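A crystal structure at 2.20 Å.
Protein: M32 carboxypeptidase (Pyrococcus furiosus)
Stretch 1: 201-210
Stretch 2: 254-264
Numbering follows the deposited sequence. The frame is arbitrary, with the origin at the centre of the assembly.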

# COMPACT_ATOMS: atom_id res chain seq x y z
N PRO A 201 -27.41 -8.17 -28.40
CA PRO A 201 -27.30 -6.71 -28.54
C PRO A 201 -26.82 -5.99 -27.28
O PRO A 201 -26.24 -4.91 -27.36
CB PRO A 201 -28.72 -6.30 -28.97
CG PRO A 201 -29.59 -7.37 -28.37
CD PRO A 201 -28.79 -8.62 -28.63
N LEU A 202 -27.05 -6.60 -26.12
CA LEU A 202 -26.63 -6.03 -24.85
C LEU A 202 -25.10 -5.85 -24.77
O LEU A 202 -24.59 -5.09 -23.94
CB LEU A 202 -27.12 -6.89 -23.69
CG LEU A 202 -28.59 -6.66 -23.29
CD1 LEU A 202 -29.03 -7.68 -22.24
CD2 LEU A 202 -28.74 -5.24 -22.76
N GLU A 203 -24.38 -6.54 -25.65
CA GLU A 203 -22.92 -6.44 -25.70
C GLU A 203 -22.50 -5.05 -26.18
O GLU A 203 -21.40 -4.59 -25.87
CB GLU A 203 -22.32 -7.46 -26.66
CG GLU A 203 -22.60 -8.90 -26.33
CD GLU A 203 -21.71 -9.84 -27.12
OE1 GLU A 203 -21.93 -11.07 -27.04
OE2 GLU A 203 -20.79 -9.36 -27.81
N LYS A 204 -23.37 -4.40 -26.94
CA LYS A 204 -23.05 -3.08 -27.49
C LYS A 204 -23.53 -1.92 -26.63
O LYS A 204 -23.07 -0.79 -26.78
CB LYS A 204 -23.61 -2.96 -28.90
CG LYS A 204 -22.95 -3.92 -29.90
CD LYS A 204 -23.56 -3.84 -31.29
CE LYS A 204 -22.86 -4.81 -32.24
NZ LYS A 204 -23.49 -4.85 -33.58
N GLU A 205 -24.45 -2.20 -25.72
CA GLU A 205 -24.96 -1.15 -24.86
C GLU A 205 -23.85 -0.53 -24.01
O GLU A 205 -23.15 -1.22 -23.27
CB GLU A 205 -26.07 -1.71 -23.97
CG GLU A 205 -27.29 -2.27 -24.74
CD GLU A 205 -28.01 -1.23 -25.60
OE1 GLU A 205 -27.69 -0.03 -25.51
OE2 GLU A 205 -28.91 -1.62 -26.39
N LYS A 206 -23.67 0.78 -24.15
CA LYS A 206 -22.67 1.52 -23.40
C LYS A 206 -23.24 1.97 -22.05
O LYS A 206 -24.45 2.09 -21.90
CB LYS A 206 -22.23 2.76 -24.17
CG LYS A 206 -21.41 2.49 -25.41
CD LYS A 206 -20.93 3.80 -26.04
CE LYS A 206 -20.01 3.57 -27.23
NZ LYS A 206 -20.63 2.71 -28.29
N TYR A 207 -22.36 2.20 -21.09
CA TYR A 207 -22.79 2.67 -19.77
C TYR A 207 -21.73 3.59 -19.18
O TYR A 207 -20.57 3.55 -19.60
CB TYR A 207 -23.01 1.48 -18.83
CG TYR A 207 -21.77 0.68 -18.50
CD1 TYR A 207 -20.83 1.15 -17.58
CD2 TYR A 207 -21.52 -0.54 -19.13
CE1 TYR A 207 -19.68 0.43 -17.30
CE2 TYR A 207 -20.37 -1.26 -18.86
CZ TYR A 207 -19.45 -0.78 -17.94
OH TYR A 207 -18.29 -1.49 -17.71
N GLU A 208 -22.13 4.43 -18.24
CA GLU A 208 -21.19 5.33 -17.59
C GLU A 208 -20.70 4.62 -16.32
O GLU A 208 -21.50 4.01 -15.61
CB GLU A 208 -21.87 6.66 -17.24
CG GLU A 208 -22.38 7.41 -18.47
CD GLU A 208 -22.76 8.85 -18.17
OE1 GLU A 208 -23.62 9.07 -17.29
OE2 GLU A 208 -22.19 9.75 -18.82
N ARG A 209 -19.40 4.69 -16.06
CA ARG A 209 -18.82 4.02 -14.90
C ARG A 209 -19.70 3.95 -13.64
O ARG A 209 -20.00 2.87 -13.16
CB ARG A 209 -17.48 4.66 -14.53
CG ARG A 209 -16.79 3.98 -13.37
CD ARG A 209 -15.34 4.39 -13.25
NE ARG A 209 -14.80 4.07 -11.93
CZ ARG A 209 -13.54 4.25 -11.56
NH1 ARG A 209 -12.66 4.75 -12.42
NH2 ARG A 209 -13.15 3.94 -10.33
N GLU A 210 -20.11 5.10 -13.13
CA GLU A 210 -20.91 5.14 -11.92
C GLU A 210 -22.15 4.24 -11.93
O GLU A 210 -22.55 3.75 -10.88
CB GLU A 210 -21.32 6.58 -11.59
CG GLU A 210 -20.15 7.46 -11.18
CD GLU A 210 -20.60 8.76 -10.52
OE1 GLU A 210 -21.33 8.69 -9.51
OE2 GLU A 210 -20.21 9.85 -11.01
N ARG A 254 -12.90 -3.90 -13.39
CA ARG A 254 -12.63 -2.82 -14.31
C ARG A 254 -13.94 -2.53 -14.99
O ARG A 254 -14.82 -3.38 -15.05
CB ARG A 254 -11.56 -3.19 -15.34
CG ARG A 254 -11.96 -4.26 -16.31
CD ARG A 254 -10.91 -4.38 -17.39
NE ARG A 254 -11.04 -5.63 -18.12
CZ ARG A 254 -10.03 -6.45 -18.38
NH1 ARG A 254 -8.81 -6.15 -17.98
NH2 ARG A 254 -10.25 -7.57 -19.06
N TYR A 255 -14.06 -1.31 -15.49
CA TYR A 255 -15.25 -0.88 -16.17
C TYR A 255 -14.90 -0.51 -17.61
O TYR A 255 -14.46 0.60 -17.87
CB TYR A 255 -15.87 0.31 -15.43
CG TYR A 255 -16.27 -0.02 -14.00
CD1 TYR A 255 -15.45 0.32 -12.92
CD2 TYR A 255 -17.46 -0.69 -13.73
CE1 TYR A 255 -15.81 -0.01 -11.61
CE2 TYR A 255 -17.83 -1.01 -12.43
CZ TYR A 255 -17.00 -0.67 -11.37
OH TYR A 255 -17.38 -0.99 -10.08
N GLU A 256 -15.06 -1.47 -18.52
CA GLU A 256 -14.76 -1.27 -19.94
C GLU A 256 -15.58 -0.13 -20.53
O GLU A 256 -15.15 0.52 -21.48
CB GLU A 256 -15.07 -2.53 -20.76
CG GLU A 256 -14.16 -3.72 -20.54
CD GLU A 256 -14.54 -4.52 -19.32
OE1 GLU A 256 -15.56 -4.19 -18.69
OE2 GLU A 256 -13.82 -5.49 -19.00
N GLY A 257 -16.77 0.09 -19.99
CA GLY A 257 -17.63 1.15 -20.49
C GLY A 257 -18.75 0.60 -21.36
O GLY A 257 -19.66 1.33 -21.74
N TYR A 258 -18.67 -0.69 -21.68
CA TYR A 258 -19.69 -1.35 -22.49
C TYR A 258 -19.66 -2.85 -22.17
O TYR A 258 -18.72 -3.32 -21.55
CB TYR A 258 -19.43 -1.10 -23.98
CG TYR A 258 -18.16 -1.75 -24.51
CD1 TYR A 258 -18.18 -3.02 -25.09
CD2 TYR A 258 -16.93 -1.10 -24.40
CE1 TYR A 258 -17.01 -3.63 -25.55
CE2 TYR A 258 -15.75 -1.70 -24.85
CZ TYR A 258 -15.80 -2.97 -25.42
OH TYR A 258 -14.63 -3.57 -25.87
N ASP A 259 -20.70 -3.59 -22.59
CA ASP A 259 -20.78 -5.03 -22.33
C ASP A 259 -20.74 -5.23 -20.81
O ASP A 259 -19.84 -5.88 -20.29
CB ASP A 259 -19.59 -5.74 -22.98
CG ASP A 259 -19.86 -7.21 -23.25
OD1 ASP A 259 -20.82 -7.76 -22.69
OD2 ASP A 259 -19.10 -7.81 -24.03
N PHE A 260 -21.74 -4.69 -20.11
CA PHE A 260 -21.78 -4.75 -18.65
C PHE A 260 -21.63 -6.11 -17.98
O PHE A 260 -21.36 -6.18 -16.77
CB PHE A 260 -23.03 -4.03 -18.12
CG PHE A 260 -24.30 -4.85 -18.13
CD1 PHE A 260 -24.56 -5.79 -17.13
CD2 PHE A 260 -25.28 -4.63 -19.10
CE1 PHE A 260 -25.77 -6.48 -17.10
CE2 PHE A 260 -26.49 -5.32 -19.08
CZ PHE A 260 -26.74 -6.25 -18.07
N ARG A 261 -21.79 -7.19 -18.74
CA ARG A 261 -21.66 -8.53 -18.19
C ARG A 261 -20.24 -8.72 -17.63
O ARG A 261 -20.04 -9.38 -16.62
CB ARG A 261 -21.91 -9.58 -19.29
CG ARG A 261 -20.82 -9.58 -20.37
CD ARG A 261 -21.23 -10.31 -21.64
NE ARG A 261 -21.74 -11.65 -21.36
CZ ARG A 261 -21.23 -12.77 -21.87
NH1 ARG A 261 -20.18 -12.70 -22.69
NH2 ARG A 261 -21.77 -13.94 -21.56
N ARG A 262 -19.27 -8.13 -18.32
CA ARG A 262 -17.87 -8.26 -17.94
C ARG A 262 -17.53 -7.84 -16.52
O ARG A 262 -16.99 -8.62 -15.74
CB ARG A 262 -16.99 -7.45 -18.90
CG ARG A 262 -16.97 -7.92 -20.32
CD ARG A 262 -16.29 -6.86 -21.18
NE ARG A 262 -16.32 -7.17 -22.60
CZ ARG A 262 -15.54 -8.07 -23.18
NH1 ARG A 262 -14.66 -8.75 -22.45
NH2 ARG A 262 -15.64 -8.30 -24.49
N THR A 263 -17.84 -6.59 -16.18
CA THR A 263 -17.52 -6.10 -14.86
C THR A 263 -18.29 -6.85 -13.78
O THR A 263 -17.76 -7.11 -12.70
CB THR A 263 -17.79 -4.58 -14.74
OG1 THR A 263 -17.29 -4.11 -13.49
CG2 THR A 263 -19.28 -4.26 -14.85
N ILE A 264 -19.52 -7.24 -14.08
CA ILE A 264 -20.33 -7.97 -13.11
C ILE A 264 -19.76 -9.35 -12.78
O ILE A 264 -19.45 -9.63 -11.63
CB ILE A 264 -21.80 -8.16 -13.59
CG1 ILE A 264 -22.55 -6.83 -13.55
CG2 ILE A 264 -22.50 -9.22 -12.72
CD1 ILE A 264 -24.03 -6.94 -13.91
O HOH W 1 -18.68 -8.33 -26.51
O HOH W 2 -18.19 -3.94 -18.46

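Two largely irregular segments can be joined by very few backbone hydrogen bonds when one buried side chain reinforces them, as in this M32 carboxypeptidase. The backbones meet in a single bridge, Lys 206 with Tyr 258, their CA atoms 4.2 Å apart. Its strong bond runs from Tyr 207 N to Gly 257 O (2.9 Å, nearly linear); a weak one runs from Asp 259 N to Glu 205 O (3.5 Å). Both carbonyls also accept CA-H contacts, from Lys 206 CA to Gly 257 O at 3.4 Å and from Tyr 258 CA to Glu 205 O at 3.5 Å.

The reinforcing side chain is Tyr 207. Its hydroxyl accepts a hydrogen bond from the backbone, Gly 257 N to Tyr 207 OH at 3.2 Å, while Gly 257 CA lies over the ring face, 3.9 Å from its centroid. The backbone angles of Gly 257 themselves call for glycine, since a CB would jam against the carbonyl O of Glu 256.

Apolar contacts add to this: Tyr 207 CE2 meets Phe 260 CB at 3.9 Å, and Leu 202 CD2 meets the edge of the Phe 260 ring at CE2, 4.3 Å away.

Water 1 bridges two like charges. Glu 203 OE2 and Asp 259 OD2 stand 4.4 Å apart; the water donates to both, at 2.7 and 2.6 Å respectively.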